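Local coordinates for ABC transporter substrate-binding protein (Staphylococcus aureus subsp. aureus NCTC 8325, PDB 3UN6) that is of unknown function but binds zinc and probably serves as the ligand-binding component of an ABC-type import system, at residues S147-Q159 and H210-V222. Sequence-based numbering, arbitrary orientation.
Sequences STHYLLLEELRKQ and HGDDVIPDAYCCV. With ZN (zinc ion), chain B.
Leu152, Val214 and Ile215 form the apolar middle of this contact, where helix 148-159 lies along the loop that leads to the zinc-binding cysteines. Leu152 CD2 packs 3.9 Å from Ile215 CG1 and also meets Val214 CB and the carbonyl of Gly211. One turn on, the aliphatic part of Glu155 crosses Ile215, CG to CG1 3.9 Å, while a chi1 of -178° turns Val214 CG1 toward the helix, where it touches both Leu152 O and Glu155 CG. Thr148 CG2 rests on Ala218 CB.

The one settled hydrogen bond across the contact comes from Gln159, which, extended beyond CG, presents its amide nearly in plane to Val214 O (NE2 to O 3.2 Å, N-H...O 148°). Thr148 OG1 makes a close polar approach to Tyr219 O, 2.6 Å, but the carboxylate of Glu95 competes for its single proton.

Cys220 SG (2.4 Å) and Cys221 SG (2.3 Å) bind a zinc ion together with His46 and water 2. Cys220 SG also lies obliquely to the His149 ring, 3.5 Å from CE1; His149, held by Asn118, thus probably contributes to the second shell.

Residues 211-220 cross from strand 206-210 of the six-stranded sheet to strand 221-225 of the five-stranded one, and the contact fastens this crossover to the helix following strand 138-142. Zinc at this lobe junction is consistent with the ligand cleft of periplasmic-binding-protein folds. Helix 288-300 packs on Leu151 and Ile215 through Leu297.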
loop_
_atom_site.group_PDB
_atom_site.type_symbol
_atom_site.label_atom_id
_atom_site.label_comp_id
_atom_site.label_asym_id
_atom_site.label_seq_id
_atom_site.Cartn_x
_atom_site.Cartn_y
_atom_site.Cartn_z
ATOM N N SER A 147 1.515 -6.929 -6.921
ATOM C CA SER A 147 1.947 -5.836 -6.084
ATOM C C SER A 147 2.937 -4.957 -6.798
ATOM O O SER A 147 3.604 -5.399 -7.708
ATOM C CB SER A 147 2.581 -6.369 -4.798
ATOM O OG SER A 147 3.807 -7.082 -5.024
ATOM N N THR A 148 2.988 -3.699 -6.387
ATOM C CA THR A 148 3.971 -2.737 -6.880
ATOM C C THR A 148 5.389 -3.193 -6.476
ATOM O O THR A 148 6.364 -2.864 -7.117
ATOM C CB THR A 148 3.644 -1.348 -6.316
ATOM O OG1 THR A 148 2.416 -0.910 -6.894
ATOM C CG2 THR A 148 4.759 -0.278 -6.608
ATOM N N HIS A 149 5.468 -3.966 -5.405
ATOM C CA HIS A 149 6.733 -4.510 -4.905
ATOM C C HIS A 149 7.360 -5.434 -5.922
ATOM O O HIS A 149 8.554 -5.322 -6.193
ATOM C CB HIS A 149 6.476 -5.199 -3.568
ATOM C CG HIS A 149 5.723 -4.330 -2.627
ATOM N ND1 HIS A 149 4.343 -4.369 -2.526
ATOM C CD2 HIS A 149 6.135 -3.310 -1.836
ATOM C CE1 HIS A 149 3.950 -3.445 -1.671
ATOM N NE2 HIS A 149 5.015 -2.790 -1.234
ATOM N N TYR A 150 6.564 -6.335 -6.507
ATOM C CA TYR A 150 7.042 -7.191 -7.599
ATOM C C TYR A 150 7.563 -6.320 -8.760
ATOM O O TYR A 150 8.621 -6.587 -9.320
ATOM C CB TYR A 150 5.917 -8.093 -8.126
ATOM C CG TYR A 150 6.249 -8.835 -9.408
ATOM C CD1 TYR A 150 5.780 -8.401 -10.646
ATOM C CD2 TYR A 150 7.077 -9.958 -9.382
ATOM C CE1 TYR A 150 6.101 -9.097 -11.816
ATOM C CE2 TYR A 150 7.388 -10.638 -10.518
ATOM C CZ TYR A 150 6.910 -10.211 -11.734
ATOM O OH TYR A 150 7.258 -10.931 -12.841
ATOM N N LEU A 151 6.809 -5.292 -9.115
ATOM C CA LEU A 151 7.195 -4.409 -10.212
ATOM C C LEU A 151 8.477 -3.642 -9.910
ATOM O O LEU A 151 9.330 -3.491 -10.771
ATOM C CB LEU A 151 6.062 -3.419 -10.543
ATOM C CG LEU A 151 4.728 -4.092 -10.905
ATOM C CD1 LEU A 151 3.631 -3.026 -11.100
ATOM C CD2 LEU A 151 4.856 -4.985 -12.142
ATOM N N LEU A 152 8.608 -3.152 -8.683
ATOM C CA LEU A 152 9.804 -2.414 -8.277
ATOM C C LEU A 152 11.035 -3.299 -8.388
ATOM O O LEU A 152 12.084 -2.884 -8.913
ATOM C CB LEU A 152 9.656 -1.894 -6.842
ATOM C CG LEU A 152 8.776 -0.666 -6.607
ATOM C CD1 LEU A 152 8.424 -0.518 -5.122
ATOM C CD2 LEU A 152 9.472 0.588 -7.142
ATOM N N LEU A 153 10.897 -4.534 -7.917
ATOM C CA LEU A 153 12.005 -5.465 -7.943
ATOM C C LEU A 153 12.410 -5.848 -9.349
ATOM O O LEU A 153 13.601 -5.931 -9.642
ATOM C CB LEU A 153 11.709 -6.684 -7.079
ATOM C CG LEU A 153 11.900 -6.511 -5.572
ATOM C CD1 LEU A 153 11.197 -7.727 -4.828
ATOM C CD2 LEU A 153 13.367 -6.447 -5.245
ATOM N N GLU A 154 11.430 -6.059 -10.222
ATOM C CA GLU A 154 11.721 -6.375 -11.610
ATOM C C GLU A 154 12.372 -5.199 -12.328
ATOM O O GLU A 154 13.201 -5.386 -13.222
ATOM C CB GLU A 154 10.446 -6.812 -12.344
ATOM C CG GLU A 154 10.076 -8.228 -12.051
ATOM C CD GLU A 154 11.064 -9.191 -12.637
ATOM O OE1 GLU A 154 11.054 -9.364 -13.872
ATOM O OE2 GLU A 154 11.837 -9.803 -11.879
ATOM N N GLU A 155 11.972 -3.991 -11.972
ATOM C CA GLU A 155 12.578 -2.821 -12.586
ATOM C C GLU A 155 14.012 -2.675 -12.084
ATOM O O GLU A 155 14.908 -2.304 -12.854
ATOM C CB GLU A 155 11.767 -1.568 -12.305
ATOM C CG GLU A 155 12.345 -0.294 -12.943
ATOM C CD GLU A 155 12.553 -0.424 -14.443
ATOM O OE1 GLU A 155 11.707 -1.066 -15.102
ATOM O OE2 GLU A 155 13.574 0.109 -14.955
ATOM N N LEU A 156 14.237 -3.002 -10.809
ATOM C CA LEU A 156 15.569 -2.923 -10.237
ATOM C C LEU A 156 16.427 -3.995 -10.885
ATOM O O LEU A 156 17.579 -3.761 -11.192
ATOM C CB LEU A 156 15.549 -3.062 -8.692
ATOM C CG LEU A 156 16.930 -3.202 -8.026
ATOM C CD1 LEU A 156 17.796 -1.994 -8.309
ATOM C CD2 LEU A 156 16.832 -3.421 -6.533
ATOM N N ARG A 157 15.848 -5.164 -11.149
ATOM C CA ARG A 157 16.594 -6.230 -11.823
ATOM C C ARG A 157 17.097 -5.770 -13.198
ATOM O O ARG A 157 18.243 -6.047 -13.581
ATOM C CB ARG A 157 15.727 -7.490 -11.999
ATOM C CG ARG A 157 16.485 -8.635 -12.696
ATOM C CD ARG A 157 15.617 -9.870 -12.987
ATOM N NE ARG A 157 14.396 -9.501 -13.681
ATOM C CZ ARG A 157 14.329 -9.169 -14.965
ATOM N NH1 ARG A 157 15.418 -9.145 -15.730
ATOM N NH2 ARG A 157 13.162 -8.820 -15.478
ATOM N N LYS A 158 16.237 -5.088 -13.954
ATOM C CA LYS A 158 16.622 -4.576 -15.283
ATOM C C LYS A 158 17.649 -3.454 -15.167
ATOM O O LYS A 158 18.580 -3.393 -15.956
ATOM C CB LYS A 158 15.422 -4.026 -16.040
ATOM C CG LYS A 158 14.327 -5.014 -16.366
ATOM C CD LYS A 158 13.158 -4.231 -16.962
ATOM C CE LYS A 158 11.836 -4.921 -16.774
ATOM N NZ LYS A 158 10.770 -4.000 -17.248
ATOM N N GLN A 159 17.477 -2.550 -14.199
ATOM C CA GLN A 159 18.451 -1.451 -14.027
ATOM C C GLN A 159 19.839 -1.994 -13.681
ATOM O O GLN A 159 20.854 -1.429 -14.095
ATOM C CB GLN A 159 17.980 -0.444 -12.968
ATOM C CG GLN A 159 16.725 0.310 -13.380
ATOM C CD GLN A 159 16.116 1.155 -12.254
ATOM O OE1 GLN A 159 16.595 1.150 -11.111
ATOM N NE2 GLN A 159 15.045 1.882 -12.581
ATOM N N HIS A 210 15.084 2.876 -1.967
ATOM C CA HIS A 210 13.727 3.316 -1.733
ATOM C C HIS A 210 12.987 3.203 -3.074
ATOM O O HIS A 210 13.594 3.294 -4.131
ATOM C CB HIS A 210 13.677 4.729 -1.135
ATOM C CG HIS A 210 13.936 4.748 0.337
ATOM N ND1 HIS A 210 15.155 5.082 0.880
ATOM C CD2 HIS A 210 13.141 4.404 1.379
ATOM C CE1 HIS A 210 15.095 4.972 2.194
ATOM N NE2 HIS A 210 13.883 4.561 2.523
ATOM N N GLY A 211 11.684 2.966 -3.032
ATOM C CA GLY A 211 10.899 2.853 -4.266
ATOM C C GLY A 211 11.130 4.044 -5.176
ATOM O O GLY A 211 11.249 3.890 -6.389
ATOM N N ASP A 212 11.235 5.215 -4.548
ATOM C CA ASP A 212 11.467 6.499 -5.197
ATOM C C ASP A 212 12.639 6.474 -6.172
ATOM O O ASP A 212 12.617 7.157 -7.195
ATOM C CB ASP A 212 11.847 7.576 -4.159
ATOM C CG ASP A 212 11.026 7.520 -2.872
ATOM O OD1 ASP A 212 10.818 8.602 -2.282
ATOM O OD2 ASP A 212 10.600 6.422 -2.433
ATOM N N ASP A 213 13.666 5.705 -5.820
ATOM C CA ASP A 213 14.894 5.599 -6.595
ATOM C C ASP A 213 14.765 4.665 -7.773
ATOM O O ASP A 213 15.673 4.602 -8.604
ATOM C CB ASP A 213 16.021 4.986 -5.735
ATOM C CG ASP A 213 16.264 5.723 -4.432
ATOM O OD1 ASP A 213 16.185 6.954 -4.445
ATOM O OD2 ASP A 213 16.567 5.053 -3.392
ATOM N N VAL A 214 13.679 3.899 -7.812
ATOM C CA VAL A 214 13.499 2.869 -8.816
ATOM C C VAL A 214 12.387 3.239 -9.776
ATOM O O VAL A 214 12.603 3.277 -10.973
ATOM C CB VAL A 214 13.187 1.556 -8.124
ATOM C CG1 VAL A 214 13.046 0.468 -9.114
ATOM C CG2 VAL A 214 14.295 1.237 -7.125
ATOM N N ILE A 215 11.181 3.444 -9.259
ATOM C CA ILE A 215 10.077 3.921 -10.098
ATOM C C ILE A 215 9.475 5.096 -9.337
ATOM O O ILE A 215 8.676 4.908 -8.432
ATOM C CB ILE A 215 8.961 2.858 -10.382
ATOM C CG1 ILE A 215 9.534 1.560 -10.916
ATOM C CG2 ILE A 215 7.990 3.401 -11.417
ATOM C CD1 ILE A 215 8.474 0.404 -11.035
ATOM N N PRO A 216 9.865 6.315 -9.698
ATOM C CA PRO A 216 9.354 7.483 -9.006
ATOM C C PRO A 216 7.828 7.556 -8.919
ATOM O O PRO A 216 7.131 7.434 -9.928
ATOM C CB PRO A 216 9.892 8.635 -9.840
ATOM C CG PRO A 216 11.154 8.088 -10.427
ATOM C CD PRO A 216 10.833 6.679 -10.743
ATOM N N ASP A 217 7.344 7.737 -7.696
ATOM C CA ASP A 217 5.921 7.853 -7.381
ATOM C C ASP A 217 5.043 6.744 -7.973
ATOM O O ASP A 217 3.962 7.002 -8.519
ATOM C CB ASP A 217 5.386 9.246 -7.770
ATOM C CG ASP A 217 3.967 9.533 -7.171
ATOM O OD1 ASP A 217 3.586 8.926 -6.129
ATOM O OD2 ASP A 217 3.238 10.375 -7.749
ATOM N N ALA A 218 5.524 5.511 -7.890
ATOM C CA ALA A 218 4.738 4.379 -8.315
ATOM C C ALA A 218 3.566 4.236 -7.354
ATOM O O ALA A 218 3.743 4.238 -6.143
ATOM C CB ALA A 218 5.587 3.103 -8.293
ATOM N N TYR A 219 2.357 4.119 -7.873
ATOM C CA TYR A 219 1.238 3.920 -6.989
ATOM C C TYR A 219 1.361 2.531 -6.348
ATOM O O TYR A 219 1.853 1.576 -6.982
ATOM C CB TYR A 219 -0.093 4.055 -7.727
ATOM C CG TYR A 219 -0.445 5.432 -8.233
ATOM C CD1 TYR A 219 0.200 6.582 -7.760
ATOM C CD2 TYR A 219 -1.522 5.596 -9.095
ATOM C CE1 TYR A 219 -0.176 7.848 -8.209
ATOM C CE2 TYR A 219 -1.918 6.849 -9.528
ATOM C CZ TYR A 219 -1.240 7.972 -9.088
ATOM O OH TYR A 219 -1.636 9.208 -9.525
ATOM N N CYS A 220 0.953 2.433 -5.081
ATOM C CA CYS A 220 0.963 1.162 -4.368
ATOM C C CYS A 220 -0.422 0.828 -3.800
ATOM O O CYS A 220 -1.125 0.007 -4.342
ATOM C CB CYS A 220 2.030 1.154 -3.277
ATOM S SG CYS A 220 2.223 -0.484 -2.495
ATOM N N CYS A 221 -0.809 1.449 -2.705
ATOM C CA CYS A 221 -2.103 1.170 -2.121
ATOM C C CYS A 221 -3.144 2.232 -2.436
ATOM O O CYS A 221 -2.842 3.423 -2.504
ATOM C CB CYS A 221 -1.996 0.993 -0.612
ATOM S SG CYS A 221 -1.181 -0.565 -0.089
ATOM N N VAL A 222 -4.386 1.786 -2.559
ATOM C CA VAL A 222 -5.532 2.668 -2.835
ATOM C C VAL A 222 -6.674 2.359 -1.862
ATOM O O VAL A 222 -6.769 1.251 -1.320
ATOM C CB VAL A 222 -6.107 2.445 -4.287
ATOM C CG1 VAL A 222 -5.222 3.103 -5.335
ATOM C CG2 VAL A 222 -6.322 0.961 -4.556
HETATM ZN ZN ZN B . 1.077 -0.439 -0.396
HETATM O O HOH W 1 1.010 -2.713 -4.646
HETATM O O HOH W 2 1.916 -2.419 0.646
#